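Local coordinates for DSBA-like thioredoxin domain-containing protein (Nitrosomonas europaea, PDB 2IN3) that probably acts as a thiol-disulfide oxidoreductase or disulfide isomerase of the DsbA family, FrnE-like subfamily, at residues 7-13 / 38-44; 14-18 / 91-97; 20-24 / 177-181; 106-110 / 141-145. All coordinates share one frame; numbering follows the deposited sequence.

All four contacts lie within the DsbA-like thioredoxin domain. Interaction 1 pairs strands 9-14 and 40-45 at one side of the mixed sheet. The chain then runs straight into the loop of interaction 2 and on into helix 19-35, whose first turn makes interaction 3 with the cis-proline end of strand 179-184. Interactions 1 and 3 share the sheet, since Trp11 and Ile13 bond through their backbones to Val181 and Ala179; their centres are about 13 Å apart, as are those of 2 and 3, which meet around the CxxC pair. Interaction 4 lies between helix ends, its centre about 22 Å from that of interaction 3, away from the probable redox centre.

Interaction 1 of 4, residues 7-13 / 38-44; sequences KPVLWYI and FLTVKIM
The beta-alpha-beta unit that opens the thioredoxin fold brings strands 9-14 and 40-45 together as parallel neighbours, with helix 19-35 as the crossover. Five backbone hydrogen bonds run between residues 7-13 and 38-44, from Thr40 N to Pro8 O through to Met44 N to Tyr12 O. The shortest, Tyr12 N to Lys42 O at 2.7 Å, is almost linear (177° at the hydrogen). On one face of the sheet Leu10 lies beside Val41 and Tyr12 beside Ile43, each pair pointing the same way, and Ile43 CG1 comes to the edge of the tyrosine ring; helices 19-35 and 111-123 pack against this layer. The other face carries Val9, Thr40, Trp11, Lys42 and Met44. Here the indole is sandwiched: Val9 CG1 sits over the rim of one face, while CE of Met44, a selenomethionine, covers the opposite one. The Lys42 chain runs alongside, with its CB 3.7 Å from Trp11 CZ3, and Trp11 NE1 is held by Glu183. Near the start of the pair a water joins Lys7 O to Thr40 OG1, whereas Lys7 NZ turns to the carbonyl of Ser36. Met44 CG stands anti to the backbone N (chi1 -162°) and the chain bends at its last torsion, setting CE 3.6 Å from the centre of the six-membered ring of Trp11, only 8° off the normal.

Interaction 2 of 4, residues 14-18 / 91-97; sequences ADPMC and YDTEPAC
Met17, a selenomethionine, lays its CE over the centre of the Tyr91 ring, 4.0 Å from the centroid, in a CH-pi and Met-aromatic contact. The two side chains run antiparallel, which brings Tyr91 OH to the backbone of Met17: it donates to Met17 O over a very short 2.5 Å, the carbonyl oxygen lying in the plane of the ring at its edge. Asp15 has CG anti to the backbone N (chi1 -173°), which carries the carboxylate to Thr93 and Cys97, OD2 lying 3.2 Å from both Thr93 CB and Cys97 SG. Its OD1 accepts from Met17 N at 2.7 Å through the anti lone pair, closing an Asx turn, and also accepts a hydrogen bond from a water that donates to Thr93 O. An alanine at Asp15 would remove the acceptor for Met17 N and would probably leave the bridging water poorly held and the turn freer to shift. Beside it, Pro16 CG rests on Ala96 CB at 3.9 Å. The turn leads to Cys18, the N-cap of helix 19-35 and first cysteine of a CxxC pattern, and the buried polar bonds probably steady the approach to the likely redox site against the start of helix 94-106.

Interaction 3 of 4, residues 20-24 / 177-181; sequences WCWGF and FPALV
Phe24 and Pro178 meet obliquely, the proline CG lying over one face of the phenyl ring, 4.2 Å from its centroid and 27° off the normal. Leu180 approaches the same ring differently, bringing CD1 to its edge, 4.0 Å from Phe24 CZ. Both contacts depend on Phe24 CG standing anti to the backbone N (chi1 -167°), which swings the ring off the helix towards the strand. Were an alanine to replace Phe24, Pro178 CG and the Leu180 methyl would probably lose the ring they share and a gap would open between helix and strand. Cys21 SG comes up to Pro178 N and Pro178 CB, 3.8 Å from each, while Trp20 touches Pro178 CD with its backbone O and with CB (4.1 Å), the indole playing no part. The peptide bond before Pro178 is cis, and a cis-proline facing the CxxC pair (Cys18 and Cys21, both present as free thiols) is a hallmark of the thioredoxin fold, consistent with a redox site here. Around this apolar junction, Tyr12 of strand 9-14 touches Cys21 and Pro178, helix 58-75 packs on Trp20, and the edge strand 187-192 flanks Leu180 through Ile191 and Thr192.

Interaction 4 of 4, residues 106-110 / 141-145; sequences IEPEK and DLGIP
Lys110 NZ reaches across to the backbone of Leu142, donating to its carbonyl oxygen at 2.8 Å from within the carbonyl plane. The same ammonium group forms a salt bridge with Glu107 OE2 at 2.9 Å, approaching from above the carboxylate plane, so one charge is gripped by an acceptor from each segment. The lysine gets there with its chain fully extended beyond CG, and it runs antiparallel to the Ile144 side chain, CD lying 3.8 Å from Ile144 CG1. Glu107 passes the same isoleucine, bringing OE2 close to CG1. On its other branch Ile144 CG2 meets Ile106 CG2 at 4.1 Å, so that this buried side chain fills the angle between the ion pair and the end of helix 94-106.

A backbone bond from Lys110 N to Glu107 O, 2.8 Å long, closes the short 3-10 turn, which is consistent with the two charged side chains meeting. Across the contact Gly143, at positive phi (90°), is the C-prime residue of a Schellman motif that ends helix 132-141, and the Leu142 carbonyl just before it faces the lysine. A long, weak ion pair also links Glu107 to Arg148. The contact thereby joins two interhelical turns at the surface: one leads from helix 94-106 into helix 111-123, whose Pro113 and Phe114 touch Leu142, and the other from helix 132-141 into helix 146-154, where Phe149 packs on Ile144.

Interaction 1 of 4, residues 7-13 / 38-44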
loop_
_atom_site.group_PDB
_atom_site.type_symbol
_atom_site.label_atom_id
_atom_site.label_comp_id
_atom_site.label_asym_id
_atom_site.label_seq_id
_atom_site.Cartn_x
_atom_site.Cartn_y
_atom_site.Cartn_z
ATOM N N LYS A 7 -5.817 -7.994 -20.318
ATOM C CA LYS A 7 -4.828 -6.977 -20.046
ATOM C C LYS A 7 -3.754 -7.491 -19.106
ATOM O O LYS A 7 -4.047 -8.268 -18.202
ATOM C CB LYS A 7 -5.480 -5.744 -19.421
ATOM C CG LYS A 7 -6.165 -4.859 -20.424
ATOM C CD LYS A 7 -6.493 -3.526 -19.814
ATOM C CE LYS A 7 -7.451 -3.696 -18.698
ATOM N NZ LYS A 7 -8.063 -2.389 -18.394
ATOM N N PRO A 8 -2.504 -7.029 -19.308
ATOM C CA PRO A 8 -1.460 -7.271 -18.342
ATOM C C PRO A 8 -1.853 -6.636 -17.017
ATOM O O PRO A 8 -2.647 -5.679 -17.000
ATOM C CB PRO A 8 -0.260 -6.530 -18.932
ATOM C CG PRO A 8 -0.521 -6.504 -20.392
ATOM C CD PRO A 8 -2.003 -6.277 -20.474
ATOM N N VAL A 9 -1.302 -7.158 -15.927
ATOM C CA VAL A 9 -1.610 -6.653 -14.600
ATOM C C VAL A 9 -0.384 -5.908 -14.131
ATOM O O VAL A 9 0.749 -6.386 -14.288
ATOM C CB VAL A 9 -1.957 -7.801 -13.585
ATOM C CG1 VAL A 9 -2.082 -7.250 -12.159
ATOM C CG2 VAL A 9 -3.230 -8.539 -13.986
ATOM N N LEU A 10 -0.618 -4.729 -13.581
ATOM C CA LEU A 10 0.438 -3.935 -12.979
ATOM C C LEU A 10 0.181 -4.032 -11.478
ATOM O O LEU A 10 -0.820 -3.486 -10.949
ATOM C CB LEU A 10 0.396 -2.473 -13.474
ATOM C CG LEU A 10 1.438 -1.529 -12.816
ATOM C CD1 LEU A 10 2.875 -1.935 -13.145
ATOM C CD2 LEU A 10 1.207 -0.047 -13.185
ATOM N N TRP A 11 1.039 -4.802 -10.820
ATOM C CA TRP A 11 0.989 -4.956 -9.364
ATOM C C TRP A 11 1.683 -3.804 -8.632
ATOM O O TRP A 11 2.886 -3.569 -8.821
ATOM C CB TRP A 11 1.634 -6.286 -8.938
ATOM C CG TRP A 11 0.881 -7.498 -9.357
ATOM C CD1 TRP A 11 1.200 -8.360 -10.371
ATOM C CD2 TRP A 11 -0.330 -7.997 -8.770
ATOM N NE1 TRP A 11 0.261 -9.377 -10.449
ATOM C CE2 TRP A 11 -0.681 -9.178 -9.473
ATOM C CE3 TRP A 11 -1.153 -7.557 -7.717
ATOM C CZ2 TRP A 11 -1.835 -9.927 -9.166
ATOM C CZ3 TRP A 11 -2.294 -8.318 -7.399
ATOM C CH2 TRP A 11 -2.619 -9.478 -8.128
ATOM N N TYR A 12 0.932 -3.135 -7.777
ATOM C CA TYR A 12 1.488 -2.150 -6.866
ATOM C C TYR A 12 1.776 -2.839 -5.532
ATOM O O TYR A 12 0.854 -3.255 -4.833
ATOM C CB TYR A 12 0.502 -0.978 -6.685
ATOM C CG TYR A 12 0.976 0.103 -5.737
ATOM C CD1 TYR A 12 2.278 0.609 -5.807
ATOM C CD2 TYR A 12 0.115 0.614 -4.787
ATOM C CE1 TYR A 12 2.697 1.651 -4.938
ATOM C CE2 TYR A 12 0.514 1.650 -3.889
ATOM C CZ TYR A 12 1.805 2.139 -3.977
ATOM O OH TYR A 12 2.188 3.143 -3.118
ATOM N N ILE A 13 3.065 -3.003 -5.224
ATOM C CA ILE A 13 3.475 -3.774 -4.067
ATOM C C ILE A 13 3.862 -2.761 -3.012
ATOM O O ILE A 13 4.889 -2.058 -3.133
ATOM C CB ILE A 13 4.654 -4.744 -4.382
ATOM C CG1 ILE A 13 4.257 -5.717 -5.516
ATOM C CG2 ILE A 13 5.041 -5.514 -3.142
ATOM C CD1 ILE A 13 5.392 -6.575 -6.071
ATOM N N PHE A 38 -5.074 0.022 -20.465
ATOM C CA PHE A 38 -4.016 -0.821 -21.029
ATOM C C PHE A 38 -3.405 -1.799 -20.021
ATOM O O PHE A 38 -2.840 -2.823 -20.415
ATOM C CB PHE A 38 -2.915 0.080 -21.592
ATOM C CG PHE A 38 -3.450 1.168 -22.482
ATOM C CD1 PHE A 38 -4.018 0.848 -23.716
ATOM C CD2 PHE A 38 -3.409 2.506 -22.075
ATOM C CE1 PHE A 38 -4.531 1.838 -24.547
ATOM C CE2 PHE A 38 -3.930 3.508 -22.897
ATOM C CZ PHE A 38 -4.481 3.167 -24.137
ATOM N N LEU A 39 -3.517 -1.467 -18.738
ATOM C CA LEU A 39 -2.993 -2.292 -17.652
ATOM C C LEU A 39 -4.046 -2.389 -16.551
ATOM O O LEU A 39 -4.716 -1.403 -16.250
ATOM C CB LEU A 39 -1.712 -1.656 -17.083
ATOM C CG LEU A 39 -0.476 -1.616 -17.987
ATOM C CD1 LEU A 39 0.620 -0.716 -17.409
ATOM C CD2 LEU A 39 0.051 -3.049 -18.238
ATOM N N THR A 40 -4.231 -3.567 -15.954
ATOM C CA THR A 40 -5.114 -3.635 -14.781
ATOM C C THR A 40 -4.257 -3.430 -13.552
ATOM O O THR A 40 -3.365 -4.240 -13.289
ATOM C CB THR A 40 -5.857 -4.964 -14.670
ATOM O OG1 THR A 40 -6.539 -5.221 -15.906
ATOM C CG2 THR A 40 -6.888 -4.901 -13.525
ATOM N N VAL A 41 -4.513 -2.350 -12.821
ATOM C CA VAL A 41 -3.613 -1.938 -11.728
ATOM C C VAL A 41 -4.194 -2.474 -10.428
ATOM O O VAL A 41 -5.361 -2.215 -10.113
ATOM C CB VAL A 41 -3.366 -0.397 -11.637
ATOM C CG1 VAL A 41 -2.271 -0.129 -10.608
ATOM C CG2 VAL A 41 -2.899 0.190 -12.998
ATOM N N LYS A 42 -3.410 -3.290 -9.716
ATOM C CA LYS A 42 -3.919 -3.991 -8.523
ATOM C C LYS A 42 -2.922 -3.856 -7.371
ATOM O O LYS A 42 -1.770 -3.612 -7.615
ATOM C CB LYS A 42 -4.150 -5.463 -8.834
ATOM C CG LYS A 42 -5.231 -5.756 -9.883
ATOM C CD LYS A 42 -5.355 -7.245 -10.220
ATOM C CE LYS A 42 -5.946 -8.044 -9.097
ATOM N NZ LYS A 42 -6.309 -9.440 -9.556
ATOM N N ILE A 43 -3.367 -4.008 -6.120
ATOM C CA ILE A 43 -2.431 -3.879 -4.982
ATOM C C ILE A 43 -2.131 -5.278 -4.462
ATOM O O ILE A 43 -3.048 -6.101 -4.319
ATOM C CB ILE A 43 -3.001 -3.011 -3.814
ATOM C CG1 ILE A 43 -3.256 -1.584 -4.279
ATOM C CG2 ILE A 43 -1.990 -2.945 -2.601
ATOM C CD1 ILE A 43 -3.776 -0.659 -3.171
HETATM N N MSE A 44 -0.847 -5.536 -4.206
HETATM C CA MSE A 44 -0.387 -6.714 -3.480
HETATM C C MSE A 44 0.299 -6.196 -2.200
HETATM O O MSE A 44 1.476 -5.788 -2.220
HETATM C CB MSE A 44 0.570 -7.560 -4.338
HETATM C CG MSE A 44 0.731 -8.989 -3.818
HETATM SE SE MSE A 44 2.009 -10.044 -4.869
HETATM C CE MSE A 44 0.837 -10.476 -6.369
HETATM O O HOH W 1 -6.356 -7.724 -16.530
#

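Interaction 2 of 4, residues 14-18 / 91-97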
loop_
_atom_site.group_PDB
_atom_site.type_symbol
_atom_site.label_atom_id
_atom_site.label_comp_id
_atom_site.label_asym_id
_atom_site.label_seq_id
_atom_site.Cartn_x
_atom_site.Cartn_y
_atom_site.Cartn_z
ATOM N N ALA A 14 3.031 -2.691 -1.986
ATOM C CA ALA A 14 3.069 -1.565 -1.041
ATOM C C ALA A 14 2.425 -1.925 0.271
ATOM O O ALA A 14 1.650 -2.883 0.350
ATOM C CB ALA A 14 2.420 -0.342 -1.632
ATOM N N ASP A 15 2.770 -1.163 1.293
ATOM C CA ASP A 15 2.215 -1.314 2.621
ATOM C C ASP A 15 1.734 0.072 3.052
ATOM O O ASP A 15 2.484 1.044 2.909
ATOM C CB ASP A 15 3.335 -1.772 3.563
ATOM C CG ASP A 15 2.826 -2.119 4.943
ATOM O OD1 ASP A 15 2.300 -1.217 5.635
ATOM O OD2 ASP A 15 2.934 -3.313 5.335
ATOM N N PRO A 16 0.495 0.175 3.577
ATOM C CA PRO A 16 -0.076 1.445 4.064
ATOM C C PRO A 16 0.799 2.151 5.125
ATOM O O PRO A 16 0.695 3.369 5.278
ATOM C CB PRO A 16 -1.371 1.004 4.766
ATOM C CG PRO A 16 -1.692 -0.307 4.229
ATOM C CD PRO A 16 -0.421 -0.960 3.803
HETATM N N MSE A 17 1.611 1.395 5.868
HETATM C CA MSE A 17 2.527 2.001 6.866
HETATM C C MSE A 17 3.974 2.133 6.414
HETATM O O MSE A 17 4.878 2.202 7.239
HETATM C CB MSE A 17 2.459 1.261 8.214
HETATM C CG MSE A 17 1.056 1.324 8.813
HETATM SE SE MSE A 17 0.749 0.017 10.207
HETATM C CE MSE A 17 1.595 0.917 11.725
ATOM N N CYS A 18 4.158 2.214 5.104
ATOM C CA CYS A 18 5.412 2.549 4.474
ATOM C C CYS A 18 5.348 4.016 3.982
ATOM O O CYS A 18 4.455 4.368 3.214
ATOM C CB CYS A 18 5.641 1.585 3.315
ATOM S SG CYS A 18 6.945 2.104 2.166
ATOM N N TYR A 91 4.399 -1.201 15.973
ATOM C CA TYR A 91 4.392 -0.989 14.531
ATOM C C TYR A 91 3.997 -2.281 13.763
ATOM O O TYR A 91 4.805 -2.847 13.008
ATOM C CB TYR A 91 5.760 -0.431 14.088
ATOM C CG TYR A 91 5.664 0.484 12.891
ATOM C CD1 TYR A 91 5.740 1.872 13.038
ATOM C CD2 TYR A 91 5.464 -0.037 11.609
ATOM C CE1 TYR A 91 5.636 2.717 11.936
ATOM C CE2 TYR A 91 5.345 0.803 10.498
ATOM C CZ TYR A 91 5.432 2.169 10.672
ATOM O OH TYR A 91 5.312 2.973 9.576
ATOM N N ASP A 92 2.755 -2.733 13.971
ATOM C CA ASP A 92 2.229 -3.948 13.338
ATOM C C ASP A 92 1.528 -3.638 12.021
ATOM O O ASP A 92 0.407 -3.101 12.007
ATOM C CB ASP A 92 1.274 -4.700 14.276
ATOM C CG ASP A 92 0.760 -6.014 13.668
ATOM O OD1 ASP A 92 1.341 -6.498 12.663
ATOM O OD2 ASP A 92 -0.229 -6.583 14.198
ATOM N N THR A 93 2.182 -3.973 10.914
ATOM C CA THR A 93 1.664 -3.620 9.595
ATOM C C THR A 93 0.659 -4.646 9.023
ATOM O O THR A 93 -0.009 -4.369 8.026
ATOM C CB THR A 93 2.803 -3.374 8.574
ATOM O OG1 THR A 93 3.547 -4.574 8.410
ATOM C CG2 THR A 93 3.800 -2.279 9.047
ATOM N N GLU A 94 0.511 -5.803 9.657
ATOM C CA GLU A 94 -0.326 -6.850 9.075
ATOM C C GLU A 94 -1.829 -6.540 9.001
ATOM O O GLU A 94 -2.464 -6.849 7.975
ATOM C CB GLU A 94 -0.053 -8.234 9.717
ATOM C CG GLU A 94 -0.741 -9.405 9.031
ATOM C CD GLU A 94 -2.165 -9.614 9.510
ATOM O OE1 GLU A 94 -2.497 -9.071 10.585
ATOM O OE2 GLU A 94 -2.951 -10.328 8.833
ATOM N N PRO A 95 -2.439 -6.034 10.104
ATOM C CA PRO A 95 -3.878 -5.771 10.004
ATOM C C PRO A 95 -4.292 -4.791 8.893
ATOM O O PRO A 95 -5.298 -5.032 8.240
ATOM C CB PRO A 95 -4.223 -5.221 11.388
ATOM C CG PRO A 95 -3.249 -5.955 12.294
ATOM C CD PRO A 95 -1.970 -5.840 11.492
ATOM N N ALA A 96 -3.522 -3.722 8.673
ATOM C CA ALA A 96 -3.867 -2.777 7.627
ATOM C C ALA A 96 -3.740 -3.465 6.263
ATOM O O ALA A 96 -4.588 -3.275 5.398
ATOM C CB ALA A 96 -2.974 -1.522 7.696
ATOM N N CYS A 97 -2.679 -4.234 6.065
ATOM C CA CYS A 97 -2.561 -5.039 4.826
ATOM C C CYS A 97 -3.780 -5.953 4.623
ATOM O O CYS A 97 -4.351 -6.016 3.527
ATOM C CB CYS A 97 -1.283 -5.868 4.849
ATOM S SG CYS A 97 0.175 -4.898 4.682
HETATM O O HOH W 2 0.311 -1.470 7.445
#

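Interaction 3 of 4, residues 20-24 / 177-181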
loop_
_atom_site.group_PDB
_atom_site.type_symbol
_atom_site.label_atom_id
_atom_site.label_comp_id
_atom_site.label_asym_id
_atom_site.label_seq_id
_atom_site.Cartn_x
_atom_site.Cartn_y
_atom_site.Cartn_z
ATOM N N TRP A 20 7.370 6.056 2.162
ATOM C CA TRP A 20 7.594 6.322 0.732
ATOM C C TRP A 20 6.438 5.865 -0.149
ATOM O O TRP A 20 6.257 6.389 -1.269
ATOM C CB TRP A 20 8.926 5.767 0.239
ATOM C CG TRP A 20 10.079 6.689 0.588
ATOM C CD1 TRP A 20 11.018 6.510 1.555
ATOM C CD2 TRP A 20 10.370 7.943 -0.030
ATOM N NE1 TRP A 20 11.902 7.569 1.571
ATOM C CE2 TRP A 20 11.531 8.456 0.591
ATOM C CE3 TRP A 20 9.767 8.681 -1.063
ATOM C CZ2 TRP A 20 12.082 9.697 0.247
ATOM C CZ3 TRP A 20 10.328 9.919 -1.407
ATOM C CH2 TRP A 20 11.469 10.400 -0.761
ATOM N N CYS A 21 5.665 4.885 0.335
ATOM C CA CYS A 21 4.412 4.499 -0.336
ATOM C C CYS A 21 3.418 5.657 -0.268
ATOM O O CYS A 21 2.733 5.971 -1.275
ATOM C CB CYS A 21 3.806 3.208 0.291
ATOM S SG CYS A 21 4.848 1.724 -0.102
ATOM N N TRP A 22 3.306 6.301 0.900
ATOM C CA TRP A 22 2.494 7.533 0.981
ATOM C C TRP A 22 3.077 8.648 0.088
ATOM O O TRP A 22 2.330 9.368 -0.572
ATOM C CB TRP A 22 2.403 7.977 2.421
ATOM C CG TRP A 22 1.616 9.220 2.765
ATOM C CD1 TRP A 22 2.003 10.229 3.619
ATOM C CD2 TRP A 22 0.251 9.506 2.408
ATOM N NE1 TRP A 22 0.978 11.147 3.776
ATOM C CE2 TRP A 22 -0.104 10.728 3.044
ATOM C CE3 TRP A 22 -0.691 8.866 1.592
ATOM C CZ2 TRP A 22 -1.371 11.314 2.897
ATOM C CZ3 TRP A 22 -1.959 9.452 1.457
ATOM C CH2 TRP A 22 -2.273 10.659 2.095
ATOM N N GLY A 23 4.405 8.785 0.039
ATOM C CA GLY A 23 5.013 9.756 -0.893
ATOM C C GLY A 23 4.597 9.487 -2.340
ATOM O O GLY A 23 4.448 10.408 -3.153
ATOM N N PHE A 24 4.417 8.213 -2.648
ATOM C CA PHE A 24 4.188 7.743 -4.017
ATOM C C PHE A 24 2.693 7.705 -4.339
ATOM O O PHE A 24 2.324 7.480 -5.501
ATOM C CB PHE A 24 4.758 6.317 -4.105
ATOM C CG PHE A 24 4.899 5.763 -5.500
ATOM C CD1 PHE A 24 5.844 6.271 -6.368
ATOM C CD2 PHE A 24 4.081 4.695 -5.920
ATOM C CE1 PHE A 24 6.011 5.725 -7.653
ATOM C CE2 PHE A 24 4.244 4.121 -7.188
ATOM C CZ PHE A 24 5.221 4.639 -8.051
ATOM N N PHE A 177 10.424 -0.861 -1.470
ATOM C CA PHE A 177 8.980 -0.563 -1.575
ATOM C C PHE A 177 8.848 0.943 -1.597
ATOM O O PHE A 177 9.681 1.619 -0.987
ATOM C CB PHE A 177 8.230 -1.169 -0.405
ATOM C CG PHE A 177 8.441 -2.646 -0.293
ATOM C CD1 PHE A 177 7.495 -3.531 -0.803
ATOM C CD2 PHE A 177 9.643 -3.153 0.258
ATOM C CE1 PHE A 177 7.707 -4.917 -0.729
ATOM C CE2 PHE A 177 9.879 -4.531 0.333
ATOM C CZ PHE A 177 8.906 -5.422 -0.177
ATOM N N PRO A 178 7.848 1.471 -2.338
ATOM C CA PRO A 178 6.853 0.754 -3.150
ATOM C C PRO A 178 7.525 0.055 -4.346
ATOM O O PRO A 178 8.598 0.481 -4.757
ATOM C CB PRO A 178 5.971 1.893 -3.693
ATOM C CG PRO A 178 6.860 3.111 -3.678
ATOM C CD PRO A 178 7.692 2.936 -2.437
ATOM N N ALA A 179 6.928 -1.009 -4.870
ATOM C CA ALA A 179 7.492 -1.658 -6.048
ATOM C C ALA A 179 6.379 -1.820 -7.048
ATOM O O ALA A 179 5.200 -1.852 -6.680
ATOM C CB ALA A 179 8.105 -3.007 -5.703
ATOM N N LEU A 180 6.754 -1.896 -8.318
ATOM C CA LEU A 180 5.780 -2.104 -9.380
ATOM C C LEU A 180 6.281 -3.250 -10.229
ATOM O O LEU A 180 7.462 -3.268 -10.635
ATOM C CB LEU A 180 5.647 -0.835 -10.240
ATOM C CG LEU A 180 4.804 0.301 -9.617
ATOM C CD1 LEU A 180 4.881 1.522 -10.511
ATOM C CD2 LEU A 180 3.354 -0.067 -9.432
ATOM N N VAL A 181 5.387 -4.189 -10.492
ATOM C CA VAL A 181 5.684 -5.374 -11.299
ATOM C C VAL A 181 4.564 -5.574 -12.306
ATOM O O VAL A 181 3.379 -5.588 -11.931
ATOM C CB VAL A 181 5.804 -6.666 -10.415
ATOM C CG1 VAL A 181 5.882 -7.930 -11.303
ATOM C CG2 VAL A 181 7.022 -6.587 -9.524
#

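Interaction 4 of 4, residues 106-110 / 141-145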
loop_
_atom_site.group_PDB
_atom_site.type_symbol
_atom_site.label_atom_id
_atom_site.label_comp_id
_atom_site.label_asym_id
_atom_site.label_seq_id
_atom_site.Cartn_x
_atom_site.Cartn_y
_atom_site.Cartn_z
ATOM N N ILE A 106 -14.390 -7.670 -1.387
ATOM C CA ILE A 106 -15.705 -7.040 -1.300
ATOM C C ILE A 106 -16.018 -6.148 -2.516
ATOM O O ILE A 106 -17.045 -6.338 -3.189
ATOM C CB ILE A 106 -15.861 -6.207 0.012
ATOM C CG1 ILE A 106 -15.633 -7.110 1.231
ATOM C CG2 ILE A 106 -17.280 -5.562 0.071
ATOM C CD1 ILE A 106 -15.523 -6.351 2.538
ATOM N N GLU A 107 -15.163 -5.159 -2.760
ATOM C CA GLU A 107 -15.376 -4.194 -3.847
ATOM C C GLU A 107 -14.009 -3.789 -4.399
ATOM O O GLU A 107 -13.418 -2.820 -3.923
ATOM C CB GLU A 107 -16.185 -2.957 -3.380
ATOM C CG GLU A 107 -17.641 -3.235 -2.991
ATOM C CD GLU A 107 -18.418 -1.986 -2.601
ATOM O OE1 GLU A 107 -19.249 -1.526 -3.411
ATOM O OE2 GLU A 107 -18.215 -1.464 -1.485
ATOM N N PRO A 108 -13.492 -4.539 -5.402
ATOM C CA PRO A 108 -12.175 -4.264 -5.989
ATOM C C PRO A 108 -11.937 -2.798 -6.378
ATOM O O PRO A 108 -10.816 -2.313 -6.272
ATOM C CB PRO A 108 -12.172 -5.145 -7.238
ATOM C CG PRO A 108 -13.029 -6.269 -6.885
ATOM C CD PRO A 108 -14.138 -5.698 -6.050
ATOM N N GLU A 109 -12.995 -2.100 -6.804
ATOM C CA GLU A 109 -12.914 -0.701 -7.232
ATOM C C GLU A 109 -12.549 0.237 -6.073
ATOM O O GLU A 109 -12.090 1.364 -6.298
ATOM C CB GLU A 109 -14.264 -0.298 -7.841
ATOM C CG GLU A 109 -14.922 -1.430 -8.652
ATOM C CD GLU A 109 -15.674 -2.521 -7.815
ATOM O OE1 GLU A 109 -16.106 -3.535 -8.429
ATOM O OE2 GLU A 109 -15.845 -2.380 -6.575
ATOM N N LYS A 110 -12.714 -0.248 -4.839
ATOM C CA LYS A 110 -12.449 0.558 -3.640
ATOM C C LYS A 110 -11.120 0.265 -2.957
ATOM O O LYS A 110 -10.800 0.879 -1.916
ATOM C CB LYS A 110 -13.579 0.418 -2.640
ATOM C CG LYS A 110 -14.852 1.073 -3.143
ATOM C CD LYS A 110 -15.987 0.927 -2.194
ATOM C CE LYS A 110 -17.219 1.556 -2.823
ATOM N NZ LYS A 110 -18.399 1.390 -1.963
ATOM N N ASP A 141 -16.641 4.909 5.500
ATOM C CA ASP A 141 -16.515 6.208 4.827
ATOM C C ASP A 141 -16.561 6.014 3.293
ATOM O O ASP A 141 -16.976 6.910 2.545
ATOM C CB ASP A 141 -15.166 6.869 5.186
ATOM C CG ASP A 141 -15.069 7.322 6.662
ATOM O OD1 ASP A 141 -16.104 7.577 7.303
ATOM O OD2 ASP A 141 -13.913 7.452 7.162
ATOM N N LEU A 142 -16.127 4.834 2.846
ATOM C CA LEU A 142 -16.075 4.490 1.420
ATOM C C LEU A 142 -17.308 3.704 0.929
ATOM O O LEU A 142 -17.342 3.223 -0.206
ATOM C CB LEU A 142 -14.801 3.707 1.138
ATOM C CG LEU A 142 -13.604 4.662 1.159
ATOM C CD1 LEU A 142 -12.340 3.841 1.231
ATOM C CD2 LEU A 142 -13.615 5.536 -0.073
ATOM N N GLY A 143 -18.302 3.575 1.785
ATOM C CA GLY A 143 -19.564 2.960 1.372
ATOM C C GLY A 143 -19.595 1.454 1.582
ATOM O O GLY A 143 -20.529 0.782 1.134
ATOM N N ILE A 144 -18.607 0.926 2.297
ATOM C CA ILE A 144 -18.589 -0.494 2.645
ATOM C C ILE A 144 -19.115 -0.683 4.070
ATOM O O ILE A 144 -18.442 -0.292 5.031
ATOM C CB ILE A 144 -17.182 -1.086 2.522
ATOM C CG1 ILE A 144 -16.634 -0.834 1.118
ATOM C CG2 ILE A 144 -17.217 -2.584 2.841
ATOM C CD1 ILE A 144 -15.186 -1.242 0.921
ATOM N N PRO A 145 -20.327 -1.287 4.216
ATOM C CA PRO A 145 -20.916 -1.478 5.543
ATOM C C PRO A 145 -20.061 -2.382 6.419
ATOM O O PRO A 145 -19.435 -3.298 5.917
ATOM C CB PRO A 145 -22.268 -2.162 5.253
ATOM C CG PRO A 145 -22.529 -1.939 3.802
ATOM C CD PRO A 145 -21.193 -1.808 3.143
#